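Local coordinates for LYND (PDB 4V1T), which probably catalyses the ATP-dependent cyclodehydration of residues in ribosomally made peptides to azolines, as a YcaO-family enzyme that binds ADP, magnesium and zinc, at residues A556-N561 with L595-D600; G736-W741 with G747-V752. All coordinates share one frame; numbering follows the deposited sequence.

Contact 1. Residues A556-N561 with L595-D600; sequences ALWWYN and LDLTAD
Trp558 offers one face of its indole to Leu597, whose methyl CD1 stands 3.8 Å above the ring plane, displaced toward the rim. From the centroid of the five-membered ring this methyl is 4.3 Å away and 27° off the normal, a CH-pi contact; CD2 of the same leucine reaches along the benzene side to CE3. Leu595 crosses the indole at about a right angle and brings its CD1 to 3.9 Å from Trp558 CZ2. With CG anti to the backbone N (chi1 159°), Trp558 lays its ring between the helix and the end of strand 590-596 with the loop beyond it. This is helix-on-sheet packing within the YcaO domain: the last turns of helix 538-561 rest against the edge strand 590-596 and the loop that follows it. Strand 605-612 lies beside Leu597, through Ala605 and Ala607. The one polar atom of the indole is provided for, since NE1 donates to the carbonyl of Tyr674. On the neighbouring residue of the helix, Leu557 meets the loop end to end, its CD1 3.8 Å from Ala599 CB. Behind it, the Leu557 carbonyl O is gripped in its own plane by Asn561 ND2 at 2.7 Å, on a lone pair and nearly straight (165°).

Contact 2. Residues G736-W741 with G747-V752; sequences GMRHFW and GRLYDV
Two successive bends in Arg738, chi2 -58° and chi3 -65°, fold its chain back so that the guanidinium lies against the first turn of helix 748-755. Arg748, by contrast, runs straight through chi2 and bends at chi3, passing Arg738 in the opposite direction. The like charges stay apart, Arg738 NE lying 6.7 Å from Arg748 NE, with the guanidinium planes turned 36° against each other. Leu749 covers one face of the Arg738 guanidinium: its CB sits 3.5 Å above the plane, offset toward the rim, and the two side chains cross at about a right angle. At the edge of the same group, in plane, a water accepts from Arg738 NH1 at 2.8 Å and from the backbone N of Arg748 at 3.0 Å, while donating to Gly736 O, so that three groups from both segments meet on one molecule. Arg738 NH2 is held by the carbonyls of Arg743 and Gly745 in the intervening loop. With an alanine here, those two carbonyls would probably lose the donor they share, and the water would keep only Arg748 N of its two donors. The aliphatic part of Arg748 slides alongside Gly736, its CD 3.4 Å from Gly736 O, before the charged end pairs with Asp600 and Asp553. Neither Gly736 nor Gly747 could readily carry a side chain, since at their backbone angles a CB would collide with the carbonyl O of the residue before; at Gly747 it would also crowd Arg738 NH1. The Gly747 carbonyl accepts from Tyr750 N and Asp751 N. The loop after strand 728-733 thus leads into an N-capped helix, the last of the chain, with Gly747 as the N-cap and Arg738 tucked against the first turn.

Contact 1 closes before contact 2 opens, so the two follow in series along the chain, yet their centres lie only 10 Å apart. Helix 538-561 supplies one side of contact 1 and is also packed against by helix 748-755, Val752 touching Leu557. Among the polar links between them, Asp600 OD1 forms a salt bridge with Arg748 NH2 at 2.7 Å, Tyr560 OH probably hydrogen-bonds Phe740 O at 2.6 Å, and Asn561 ND2 bonds Leu749 O. The late segments of the chain are thus held against helix 538-561 and the loop after strand 590-596, beside a three-stranded sheet, with Leu597 about 11 Å by its side chain from a bound magnesium ion.

Contact 1. Residues A556-N561 with L595-D600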
loop_
_atom_site.group_PDB
_atom_site.type_symbol
_atom_site.label_atom_id
_atom_site.label_comp_id
_atom_site.label_asym_id
_atom_site.label_seq_id
_atom_site.Cartn_x
_atom_site.Cartn_y
_atom_site.Cartn_z
ATOM N N ALA B 556 -38.401 0.923 -7.278
ATOM C CA ALA B 556 -39.451 1.892 -7.622
ATOM C C ALA B 556 -40.838 1.281 -7.456
ATOM O O ALA B 556 -41.718 1.885 -6.857
ATOM C CB ALA B 556 -39.266 2.396 -9.044
ATOM N N LEU B 557 -41.019 0.079 -7.989
ATOM C CA LEU B 557 -42.295 -0.615 -7.907
ATOM C C LEU B 557 -42.705 -0.799 -6.459
ATOM O O LEU B 557 -43.831 -0.476 -6.071
ATOM C CB LEU B 557 -42.202 -1.983 -8.595
ATOM C CG LEU B 557 -41.971 -1.986 -10.114
ATOM C CD1 LEU B 557 -41.976 -3.407 -10.650
ATOM C CD2 LEU B 557 -43.001 -1.143 -10.855
ATOM N N TRP B 558 -41.781 -1.320 -5.662
ATOM C CA TRP B 558 -42.041 -1.596 -4.257
ATOM C C TRP B 558 -42.306 -0.328 -3.463
ATOM O O TRP B 558 -43.303 -0.232 -2.738
ATOM C CB TRP B 558 -40.859 -2.355 -3.651
ATOM C CG TRP B 558 -40.757 -2.261 -2.155
ATOM C CD1 TRP B 558 -41.641 -2.742 -1.234
ATOM C CD2 TRP B 558 -39.685 -1.663 -1.412
ATOM N NE1 TRP B 558 -41.193 -2.464 0.042
ATOM C CE2 TRP B 558 -39.991 -1.812 -0.044
ATOM C CE3 TRP B 558 -38.495 -1.022 -1.774
ATOM C CZ2 TRP B 558 -39.154 -1.332 0.961
ATOM C CZ3 TRP B 558 -37.665 -0.549 -0.776
ATOM C CH2 TRP B 558 -37.998 -0.706 0.577
ATOM N N TRP B 559 -41.420 0.648 -3.615
ATOM C CA TRP B 559 -41.452 1.851 -2.794
ATOM C C TRP B 559 -42.676 2.733 -3.034
ATOM O O TRP B 559 -43.327 3.182 -2.092
ATOM C CB TRP B 559 -40.187 2.674 -3.038
ATOM C CG TRP B 559 -40.124 3.910 -2.213
ATOM C CD1 TRP B 559 -40.556 5.156 -2.569
ATOM C CD2 TRP B 559 -39.609 4.029 -0.889
ATOM N NE1 TRP B 559 -40.335 6.043 -1.549
ATOM C CE2 TRP B 559 -39.754 5.376 -0.505
ATOM C CE3 TRP B 559 -39.028 3.128 0.012
ATOM C CZ2 TRP B 559 -39.350 5.840 0.740
ATOM C CZ3 TRP B 559 -38.629 3.591 1.247
ATOM C CH2 TRP B 559 -38.792 4.935 1.602
ATOM N N TYR B 560 -42.980 2.999 -4.297
ATOM C CA TYR B 560 -43.999 3.986 -4.628
ATOM C C TYR B 560 -45.405 3.401 -4.632
ATOM O O TYR B 560 -46.377 4.127 -4.420
ATOM C CB TYR B 560 -43.670 4.649 -5.967
ATOM C CG TYR B 560 -42.447 5.516 -5.857
ATOM C CD1 TYR B 560 -42.499 6.763 -5.222
ATOM C CD2 TYR B 560 -41.213 5.071 -6.327
ATOM C CE1 TYR B 560 -41.363 7.540 -5.091
ATOM C CE2 TYR B 560 -40.082 5.842 -6.203
ATOM C CZ TYR B 560 -40.157 7.071 -5.584
ATOM O OH TYR B 560 -39.011 7.820 -5.464
ATOM N N ASN B 561 -45.519 2.096 -4.856
ATOM C CA ASN B 561 -46.792 1.411 -4.643
ATOM C C ASN B 561 -46.931 0.994 -3.178
ATOM O O ASN B 561 -47.981 0.532 -2.767
ATOM C CB ASN B 561 -46.921 0.192 -5.551
ATOM C CG ASN B 561 -46.969 0.561 -7.022
ATOM O OD1 ASN B 561 -48.008 0.977 -7.538
ATOM N ND2 ASN B 561 -45.848 0.396 -7.708
ATOM N N LEU B 595 -35.754 -7.986 1.962
ATOM C CA LEU B 595 -37.018 -8.126 1.226
ATOM C C LEU B 595 -36.792 -8.525 -0.232
ATOM O O LEU B 595 -35.818 -8.115 -0.847
ATOM C CB LEU B 595 -37.804 -6.814 1.255
ATOM C CG LEU B 595 -38.171 -6.231 2.614
ATOM C CD1 LEU B 595 -38.958 -4.960 2.394
ATOM C CD2 LEU B 595 -38.957 -7.215 3.467
ATOM N N ASP B 596 -37.708 -9.314 -0.777
ATOM C CA ASP B 596 -37.648 -9.706 -2.182
ATOM C C ASP B 596 -38.333 -8.653 -3.061
ATOM O O ASP B 596 -39.493 -8.334 -2.847
ATOM C CB ASP B 596 -38.316 -11.066 -2.385
ATOM C CG ASP B 596 -38.425 -11.444 -3.851
ATOM O OD1 ASP B 596 -37.453 -12.011 -4.387
ATOM O OD2 ASP B 596 -39.477 -11.166 -4.471
ATOM N N LEU B 597 -37.599 -8.138 -4.045
ATOM C CA LEU B 597 -38.103 -7.141 -4.990
ATOM C C LEU B 597 -38.177 -7.696 -6.419
ATOM O O LEU B 597 -38.446 -6.960 -7.378
ATOM C CB LEU B 597 -37.199 -5.904 -4.958
ATOM C CG LEU B 597 -37.598 -4.735 -4.063
ATOM C CD1 LEU B 597 -38.196 -5.185 -2.737
ATOM C CD2 LEU B 597 -36.387 -3.842 -3.824
ATOM N N THR B 598 -37.936 -8.999 -6.556
ATOM C CA THR B 598 -37.931 -9.644 -7.860
ATOM C C THR B 598 -39.267 -9.437 -8.576
ATOM O O THR B 598 -40.306 -9.874 -8.092
ATOM C CB THR B 598 -37.652 -11.147 -7.722
ATOM O OG1 THR B 598 -36.527 -11.340 -6.853
ATOM C CG2 THR B 598 -37.357 -11.770 -9.092
ATOM N N ALA B 599 -39.227 -8.765 -9.725
ATOM C CA ALA B 599 -40.435 -8.404 -10.456
ATOM C C ALA B 599 -40.546 -9.191 -11.767
ATOM O O ALA B 599 -40.077 -10.319 -11.847
ATOM C CB ALA B 599 -40.470 -6.891 -10.703
ATOM N N ASP B 600 -41.165 -8.597 -12.789
ATOM C CA ASP B 600 -41.569 -9.334 -13.993
ATOM C C ASP B 600 -40.414 -9.900 -14.835
ATOM O O ASP B 600 -40.632 -10.783 -15.662
ATOM C CB ASP B 600 -42.456 -8.451 -14.877
ATOM C CG ASP B 600 -41.761 -7.172 -15.313
ATOM O OD1 ASP B 600 -40.987 -6.607 -14.508
ATOM O OD2 ASP B 600 -41.990 -6.735 -16.457
#

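Contact 2. Residues G736-W741 with G747-V752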
loop_
_atom_site.group_PDB
_atom_site.type_symbol
_atom_site.label_atom_id
_atom_site.label_comp_id
_atom_site.label_asym_id
_atom_site.label_seq_id
_atom_site.Cartn_x
_atom_site.Cartn_y
_atom_site.Cartn_z
ATOM N N GLY B 736 -38.230 2.848 -20.400
ATOM C CA GLY B 736 -39.427 2.293 -19.783
ATOM C C GLY B 736 -39.165 1.837 -18.356
ATOM O O GLY B 736 -40.023 1.958 -17.488
ATOM N N MET B 737 -37.971 1.318 -18.101
ATOM C CA MET B 737 -37.628 0.858 -16.758
ATOM C C MET B 737 -37.484 2.043 -15.827
ATOM O O MET B 737 -36.981 3.091 -16.214
ATOM C CB MET B 737 -36.358 0.008 -16.778
ATOM C CG MET B 737 -36.583 -1.343 -17.455
ATOM S SD MET B 737 -35.175 -2.454 -17.374
ATOM C CE MET B 737 -35.249 -2.958 -15.663
ATOM N N ARG B 738 -37.934 1.862 -14.593
ATOM C CA ARG B 738 -38.108 2.967 -13.664
ATOM C C ARG B 738 -36.877 3.257 -12.803
ATOM O O ARG B 738 -36.167 2.342 -12.367
ATOM C CB ARG B 738 -39.309 2.689 -12.755
ATOM C CG ARG B 738 -40.514 2.079 -13.459
ATOM C CD ARG B 738 -41.015 2.959 -14.586
ATOM N NE ARG B 738 -41.525 4.227 -14.082
ATOM C CZ ARG B 738 -42.469 4.954 -14.661
ATOM N NH1 ARG B 738 -43.038 4.548 -15.781
ATOM N NH2 ARG B 738 -42.847 6.090 -14.105
ATOM N N HIS B 739 -36.645 4.545 -12.564
ATOM C CA HIS B 739 -35.701 5.000 -11.562
ATOM C C HIS B 739 -36.444 4.989 -10.237
ATOM O O HIS B 739 -37.664 5.112 -10.232
ATOM C CB HIS B 739 -35.192 6.405 -11.912
ATOM C CG HIS B 739 -33.867 6.749 -11.303
ATOM N ND1 HIS B 739 -32.961 7.576 -11.928
ATOM C CD2 HIS B 739 -33.293 6.385 -10.134
ATOM C CE1 HIS B 739 -31.888 7.711 -11.171
ATOM N NE2 HIS B 739 -32.062 6.995 -10.078
ATOM N N PHE B 740 -35.739 4.820 -9.121
ATOM C CA PHE B 740 -36.390 4.874 -7.812
ATOM C C PHE B 740 -36.567 6.303 -7.303
ATOM O O PHE B 740 -36.819 6.527 -6.118
ATOM C CB PHE B 740 -35.634 4.022 -6.777
ATOM C CG PHE B 740 -34.205 4.453 -6.511
ATOM C CD1 PHE B 740 -33.916 5.689 -5.956
ATOM C CD2 PHE B 740 -33.163 3.571 -6.724
ATOM C CE1 PHE B 740 -32.610 6.056 -5.679
ATOM C CE2 PHE B 740 -31.852 3.935 -6.443
ATOM C CZ PHE B 740 -31.576 5.177 -5.927
ATOM N N TRP B 741 -36.454 7.265 -8.212
ATOM C CA TRP B 741 -36.770 8.657 -7.919
ATOM C C TRP B 741 -38.248 8.905 -8.216
ATOM O O TRP B 741 -38.902 8.076 -8.852
ATOM C CB TRP B 741 -35.877 9.590 -8.748
ATOM C CG TRP B 741 -34.412 9.504 -8.396
ATOM C CD1 TRP B 741 -33.861 8.887 -7.308
ATOM C CD2 TRP B 741 -33.321 10.072 -9.127
ATOM N NE1 TRP B 741 -32.490 9.032 -7.319
ATOM C CE2 TRP B 741 -32.136 9.754 -8.429
ATOM C CE3 TRP B 741 -33.229 10.819 -10.307
ATOM C CZ2 TRP B 741 -30.878 10.152 -8.875
ATOM C CZ3 TRP B 741 -31.976 11.212 -10.749
ATOM C CH2 TRP B 741 -30.820 10.882 -10.034
ATOM N N GLY B 747 -46.811 3.817 -17.230
ATOM C CA GLY B 747 -45.976 2.695 -17.623
ATOM C C GLY B 747 -45.822 1.627 -16.550
ATOM O O GLY B 747 -46.758 1.287 -15.832
ATOM N N ARG B 748 -44.611 1.104 -16.451
ATOM C CA ARG B 748 -44.312 -0.028 -15.595
ATOM C C ARG B 748 -44.620 0.217 -14.113
ATOM O O ARG B 748 -45.023 -0.704 -13.394
ATOM C CB ARG B 748 -42.831 -0.411 -15.751
ATOM C CG ARG B 748 -42.458 -0.982 -17.107
ATOM C CD ARG B 748 -40.978 -1.321 -17.187
ATOM N NE ARG B 748 -40.540 -2.128 -16.053
ATOM C CZ ARG B 748 -40.632 -3.454 -15.989
ATOM N NH1 ARG B 748 -41.154 -4.150 -16.992
ATOM N NH2 ARG B 748 -40.199 -4.092 -14.910
ATOM N N LEU B 749 -44.418 1.449 -13.660
ATOM C CA LEU B 749 -44.636 1.791 -12.257
ATOM C C LEU B 749 -46.049 1.420 -11.811
ATOM O O LEU B 749 -46.255 0.926 -10.702
ATOM C CB LEU B 749 -44.383 3.281 -12.026
ATOM C CG LEU B 749 -44.424 3.751 -10.573
ATOM C CD1 LEU B 749 -43.274 3.162 -9.761
ATOM C CD2 LEU B 749 -44.392 5.264 -10.514
ATOM N N TYR B 750 -47.013 1.638 -12.692
ATOM C CA TYR B 750 -48.416 1.346 -12.409
ATOM C C TYR B 750 -48.780 -0.078 -12.817
ATOM O O TYR B 750 -49.531 -0.759 -12.114
ATOM C CB TYR B 750 -49.332 2.353 -13.146
ATOM C CG TYR B 750 -49.070 3.806 -12.780
ATOM C CD1 TYR B 750 -49.735 4.405 -11.720
ATOM C CD2 TYR B 750 -48.148 4.572 -13.481
ATOM C CE1 TYR B 750 -49.493 5.724 -11.374
ATOM C CE2 TYR B 750 -47.903 5.896 -13.140
ATOM C CZ TYR B 750 -48.571 6.459 -12.083
ATOM O OH TYR B 750 -48.327 7.768 -11.749
ATOM N N ASP B 751 -48.239 -0.526 -13.949
ATOM C CA ASP B 751 -48.722 -1.741 -14.613
ATOM C C ASP B 751 -48.133 -3.050 -14.065
ATOM O O ASP B 751 -48.852 -4.040 -13.924
ATOM C CB ASP B 751 -48.430 -1.665 -16.114
ATOM C CG ASP B 751 -49.136 -0.501 -16.791
ATOM O OD1 ASP B 751 -49.670 0.377 -16.082
ATOM O OD2 ASP B 751 -49.148 -0.458 -18.037
ATOM N N VAL B 752 -46.834 -3.068 -13.779
ATOM C CA VAL B 752 -46.176 -4.327 -13.416
ATOM C C VAL B 752 -46.833 -4.997 -12.201
ATOM O O VAL B 752 -47.084 -6.203 -12.237
ATOM C CB VAL B 752 -44.665 -4.131 -13.150
ATOM C CG1 VAL B 752 -44.023 -5.431 -12.654
ATOM C CG2 VAL B 752 -43.978 -3.651 -14.419
HETATM O O HOH W 1 -42.402 2.668 -17.762
#